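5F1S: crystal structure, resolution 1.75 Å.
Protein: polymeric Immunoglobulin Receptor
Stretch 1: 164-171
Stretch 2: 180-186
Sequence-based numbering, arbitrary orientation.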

ATOM      1  N   TYR A 164      -4.688 -11.682  20.414  1.00 41.82           N
ATOM      2  CA  TYR A 164      -5.816 -11.457  21.304  1.00 44.23           C
ATOM      3  C   TYR A 164      -6.867 -12.463  20.901  1.00 44.14           C
ATOM      4  O   TYR A 164      -7.095 -12.691  19.709  1.00 42.36           O
ATOM      5  CB  TYR A 164      -6.407 -10.040  21.232  1.00 40.46           C
ATOM      6  CG  TYR A 164      -7.666  -9.941  22.075  1.00 42.50           C
ATOM      7  CD1 TYR A 164      -7.605  -9.467  23.387  1.00 46.09           C
ATOM      8  CD2 TYR A 164      -8.899 -10.366  21.583  1.00 45.62           C
ATOM      9  CE1 TYR A 164      -8.727  -9.411  24.185  1.00 48.13           C
ATOM     10  CE2 TYR A 164     -10.025 -10.336  22.378  1.00 44.65           C
ATOM     11  CZ  TYR A 164      -9.936  -9.858  23.683  1.00 49.03           C
ATOM     12  OH  TYR A 164     -11.054  -9.803  24.476  1.00 62.83           O
ATOM     13  N   GLU A 165      -7.499 -13.090  21.885  1.00 44.69           N
ATOM     14  CA  GLU A 165      -8.571 -14.009  21.538  1.00 44.84           C
ATOM     15  C   GLU A 165      -9.545 -14.103  22.700  1.00 48.76           C
ATOM     16  O   GLU A 165      -9.124 -14.247  23.850  1.00 48.13           O
ATOM     17  CB  GLU A 165      -8.031 -15.389  21.165  1.00 48.37           C
ATOM     18  CG  GLU A 165      -9.144 -16.368  20.803  1.00 55.60           C
ATOM     19  CD  GLU A 165      -8.716 -17.505  19.864  1.00 63.80           C
ATOM     20  OE1 GLU A 165      -9.427 -17.745  18.848  1.00 64.23           O
ATOM     21  OE2 GLU A 165      -7.698 -18.175  20.160  1.00 66.26           O
ATOM     22  N   ASP A 166     -10.830 -13.956  22.391  1.00 47.12           N
ATOM     23  CA  ASP A 166     -11.911 -14.282  23.320  1.00 47.13           C
ATOM     24  C   ASP A 166     -12.979 -15.026  22.521  1.00 46.64           C
ATOM     25  O   ASP A 166     -12.727 -15.540  21.429  1.00 45.40           O
ATOM     26  CB  ASP A 166     -12.421 -13.037  24.067  1.00 45.10           C
ATOM     27  CG  ASP A 166     -13.134 -12.042  23.168  1.00 44.90           C
ATOM     28  OD1 ASP A 166     -13.583 -12.450  22.104  1.00 45.26           O
ATOM     29  OD2 ASP A 166     -13.237 -10.851  23.551  1.00 46.95           O
ATOM     30  N   GLN A 167     -14.181 -15.154  23.088  1.00 49.40           N
ATOM     31  CA  GLN A 167     -15.206 -15.974  22.449  1.00 52.91           C
ATOM     32  C   GLN A 167     -15.652 -15.389  21.117  1.00 50.61           C
ATOM     33  O   GLN A 167     -16.070 -16.128  20.221  1.00 53.37           O
ATOM     34  CB  GLN A 167     -16.420 -16.102  23.370  1.00 56.01           C
ATOM     35  CG  GLN A 167     -16.245 -17.060  24.508  1.00 63.69           C
ATOM     36  CD  GLN A 167     -17.529 -17.180  25.281  1.00 76.11           C
ATOM     37  OE1 GLN A 167     -17.806 -16.377  26.175  1.00 78.46           O
ATOM     38  NE2 GLN A 167     -18.354 -18.156  24.905  1.00 77.47           N
ATOM     39  N   ALA A 168     -15.564 -14.077  20.979  1.00 48.15           N
ATOM     40  CA  ALA A 168     -16.147 -13.361  19.848  1.00 50.11           C
ATOM     41  C   ALA A 168     -15.136 -12.886  18.813  1.00 46.08           C
ATOM     42  O   ALA A 168     -15.491 -12.734  17.635  1.00 44.77           O
ATOM     43  CB  ALA A 168     -16.899 -12.136  20.359  1.00 46.63           C
ATOM     44  N   VAL A 169     -13.898 -12.626  19.222  1.00 44.58           N
ATOM     45  CA  VAL A 169     -12.953 -11.888  18.391  1.00 44.26           C
ATOM     46  C   VAL A 169     -11.572 -12.499  18.543  1.00 46.39           C
ATOM     47  O   VAL A 169     -11.149 -12.808  19.660  1.00 45.54           O
ATOM     48  CB  VAL A 169     -12.927 -10.400  18.787  1.00 43.96           C
ATOM     49  CG1 VAL A 169     -11.839  -9.650  17.991  1.00 44.71           C
ATOM     50  CG2 VAL A 169     -14.318  -9.759  18.595  1.00 44.38           C
ATOM     51  N   GLU A 170     -10.866 -12.650  17.423  1.00 42.03           N
ATOM     52  CA  GLU A 170      -9.443 -12.961  17.437  1.00 45.16           C
ATOM     53  C   GLU A 170      -8.674 -11.876  16.681  1.00 46.02           C
ATOM     54  O   GLU A 170      -9.102 -11.417  15.613  1.00 42.53           O
ATOM     55  CB  GLU A 170      -9.165 -14.323  16.829  1.00 47.96           C
ATOM     56  CG  GLU A 170      -7.646 -14.671  16.778  1.00 52.60           C
ATOM     57  CD  GLU A 170      -7.337 -15.936  16.005  1.00 60.11           C
ATOM     58  OE1 GLU A 170      -8.278 -16.716  15.748  1.00 65.31           O
ATOM     59  OE2 GLU A 170      -6.148 -16.144  15.647  1.00 65.43           O
ATOM     60  N   ILE A 171      -7.558 -11.440  17.256  1.00 41.26           N
ATOM     61  CA  ILE A 171      -6.634 -10.561  16.555  1.00 39.68           C
ATOM     62  C   ILE A 171      -5.310 -11.288  16.413  1.00 46.85           C
ATOM     63  O   ILE A 171      -4.812 -11.868  17.390  1.00 41.65           O
ATOM     64  CB  ILE A 171      -6.450  -9.225  17.288  1.00 38.37           C
ATOM     65  CG1 ILE A 171      -7.795  -8.577  17.616  1.00 37.50           C
ATOM     66  CG2 ILE A 171      -5.568  -8.298  16.441  1.00 39.60           C
ATOM     67  CD1 ILE A 171      -7.707  -7.333  18.537  1.00 38.51           C
ATOM     68  N   THR A 180      -4.861  -8.918  11.506  1.00 37.05           N
ATOM     69  CA  THR A 180      -6.210  -9.296  11.096  1.00 38.05           C
ATOM     70  C   THR A 180      -7.089  -9.388  12.326  1.00 39.33           C
ATOM     71  O   THR A 180      -6.666  -9.888  13.372  1.00 39.63           O
ATOM     72  CB  THR A 180      -6.224 -10.634  10.357  1.00 44.24           C
ATOM     73  OG1 THR A 180      -5.665 -11.645  11.204  1.00 56.84           O
ATOM     74  CG2 THR A 180      -5.379 -10.541   9.102  1.00 43.29           C
ATOM     75  N   VAL A 181      -8.321  -8.923  12.185  1.00 36.72           N
ATOM     76  CA  VAL A 181      -9.313  -8.971  13.249  1.00 37.37           C
ATOM     77  C   VAL A 181     -10.404  -9.891  12.724  1.00 39.15           C
ATOM     78  O   VAL A 181     -11.022  -9.604  11.694  1.00 38.25           O
ATOM     79  CB  VAL A 181      -9.869  -7.582  13.618  1.00 35.78           C
ATOM     80  CG1 VAL A 181     -10.927  -7.667  14.744  1.00 35.69           C
ATOM     81  CG2 VAL A 181      -8.770  -6.618  14.023  1.00 34.95           C
ATOM     82  N   THR A 182     -10.622 -11.016  13.395  1.00 38.62           N
ATOM     83  CA  THR A 182     -11.674 -11.940  12.995  1.00 36.15           C
ATOM     84  C   THR A 182     -12.832 -11.800  13.968  1.00 41.90           C
ATOM     85  O   THR A 182     -12.656 -12.005  15.170  1.00 37.81           O
ATOM     86  CB  THR A 182     -11.166 -13.387  12.954  1.00 41.80           C
ATOM     87  OG1 THR A 182     -10.143 -13.480  11.973  1.00 43.21           O
ATOM     88  CG2 THR A 182     -12.293 -14.333  12.551  1.00 45.37           C
ATOM     89  N   LEU A 183     -13.994 -11.389  13.448  1.00 40.53           N
ATOM     90  CA  LEU A 183     -15.249 -11.366  14.190  1.00 41.27           C
ATOM     91  C   LEU A 183     -15.900 -12.726  13.965  1.00 43.51           C
ATOM     92  O   LEU A 183     -16.310 -13.045  12.847  1.00 39.85           O
ATOM     93  CB  LEU A 183     -16.140 -10.227  13.702  1.00 42.01           C
ATOM     94  CG  LEU A 183     -15.393  -8.891  13.596  1.00 40.99           C
ATOM     95  CD1 LEU A 183     -16.333  -7.752  13.186  1.00 43.03           C
ATOM     96  CD2 LEU A 183     -14.801  -8.533  14.869  1.00 40.49           C
ATOM     97  N   LYS A 184     -15.939 -13.548  15.019  1.00 45.10           N
ATOM     98  CA  LYS A 184     -16.136 -14.978  14.841  1.00 47.95           C
ATOM     99  C   LYS A 184     -17.592 -15.337  14.603  1.00 49.59           C
ATOM    100  O   LYS A 184     -17.874 -16.301  13.870  1.00 49.30           O
ATOM    101  CB  LYS A 184     -15.604 -15.721  16.066  1.00 50.90           C
ATOM    102  CG  LYS A 184     -14.153 -16.113  15.917  1.00 52.56           C
ATOM    103  CD  LYS A 184     -13.364 -15.958  17.213  1.00 58.38           C
ATOM    104  CE  LYS A 184     -13.563 -17.080  18.157  1.00 58.97           C
ATOM    105  NZ  LYS A 184     -12.378 -17.210  19.063  1.00 56.16           N
ATOM    106  N   GLY A 185     -18.520 -14.591  15.191  1.00 46.31           N
ATOM    107  CA  GLY A 185     -19.926 -14.877  14.976  1.00 48.34           C
ATOM    108  C   GLY A 185     -20.787 -13.640  15.131  1.00 46.67           C
ATOM    109  O   GLY A 185     -21.217 -13.283  16.232  1.00 46.52           O
ATOM    110  N   LEU A 186     -21.051 -12.990  14.008  1.00 44.89           N
ATOM    111  CA  LEU A 186     -21.655 -11.661  14.019  1.00 42.93           C
ATOM    112  C   LEU A 186     -23.038 -11.676  14.649  1.00 41.80           C
ATOM    113  O   LEU A 186     -23.844 -12.563  14.391  1.00 42.75           O
ATOM    114  CB  LEU A 186     -21.750 -11.134  12.584  1.00 38.40           C
ATOM    115  CG  LEU A 186     -20.404 -10.814  11.899  1.00 40.53           C
ATOM    116  CD1 LEU A 186     -20.584 -10.687  10.425  1.00 39.63           C
ATOM    117  CD2 LEU A 186     -19.745  -9.531  12.451  1.00 40.31           C
TER
HETATM  118  O   HOH W   1     -18.031 -12.195  16.656  1.00 51.74           O
HETATM  119  O   HOH W   2      -7.577 -12.808  13.166  1.00 43.63           O

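This contact is an antiparallel pairing of two β-strands, apolar on one face and polar on the other, extended at one end by a lysine that reaches across to the turn of the first stretch. The strands 169-171 and 180-183 run at 168° to each other, and their axes approach to 4.7 Å. Together the two stretches bury 436 Å², both sides summed.

Backbone hydrogen bonds set the register. Glu-170 and Thr-182 form the hydrogen-bonded pair: Glu-170 N donates to Thr-182 O at 2.9 Å, and Thr-182 N donates to Glu-170 O at 2.7 Å. Beyond the end of the strand, Lys-184 N donates to Ala-168 O at 2.8 Å and continues the same pattern. Val-169 with Leu-183 and Ile-171 with Val-181 are non-hydrogen-bonded pairs. Here CA-H...O contacts add to the pairing, with Val-169 CA 3.2 Å from Thr-182 O and Ile-171 CA 3.3 Å from Thr-180 O.

Val-169, Ile-171, Val-181 and Leu-183 share one face of the sheet, and all four are buried. Val-169 CG1 packs on Val-181 CG1 at 3.9 Å, and Val-169 CG2 meets Leu-183 CD2 at 4.0 Å. Ile-171 CG1 lies 4.2 Å from Val-181 CG2. Branched apolar side chains suit this face, since they fill space and leave no polar group unpaired.

Glu-170 and Thr-182 point to the other face, which is partly exposed and can carry polar groups. The side chains come closest at Glu-170 CB and Thr-182 CB, 4.5 Å apart. A water joins the strands here. Water 2 donates to Glu-170 O at 3.2 Å and hydrogen-bonds Thr-180 OG1 at 3.0 Å and Thr-182 OG1 at 2.9 Å.

Lys-184 has the largest area covered by the other stretch, 98 Å². Its CA-to-CB bond points toward stretch 1, and its long chain brings the amine to the turn. Lys-184 NZ donates to Asp-166 O at 2.9 Å and forms a salt bridge with Glu-165 OE1 at 3.0 Å. Along the way, Lys-184 CE passes 3.4 Å from Gln-167 O.

Asp-166 braces the turn from within. Asp-166 OD1 accepts from Ala-168 N at 2.8 Å and from Val-169 N at 2.9 Å, while Tyr-164 OH donates to Asp-166 OD2 at 2.6 Å. Water 1 links the turn to Gly-185, donating to Ala-168 O at 2.8 Å and accepting from Gly-185 N at 2.9 Å.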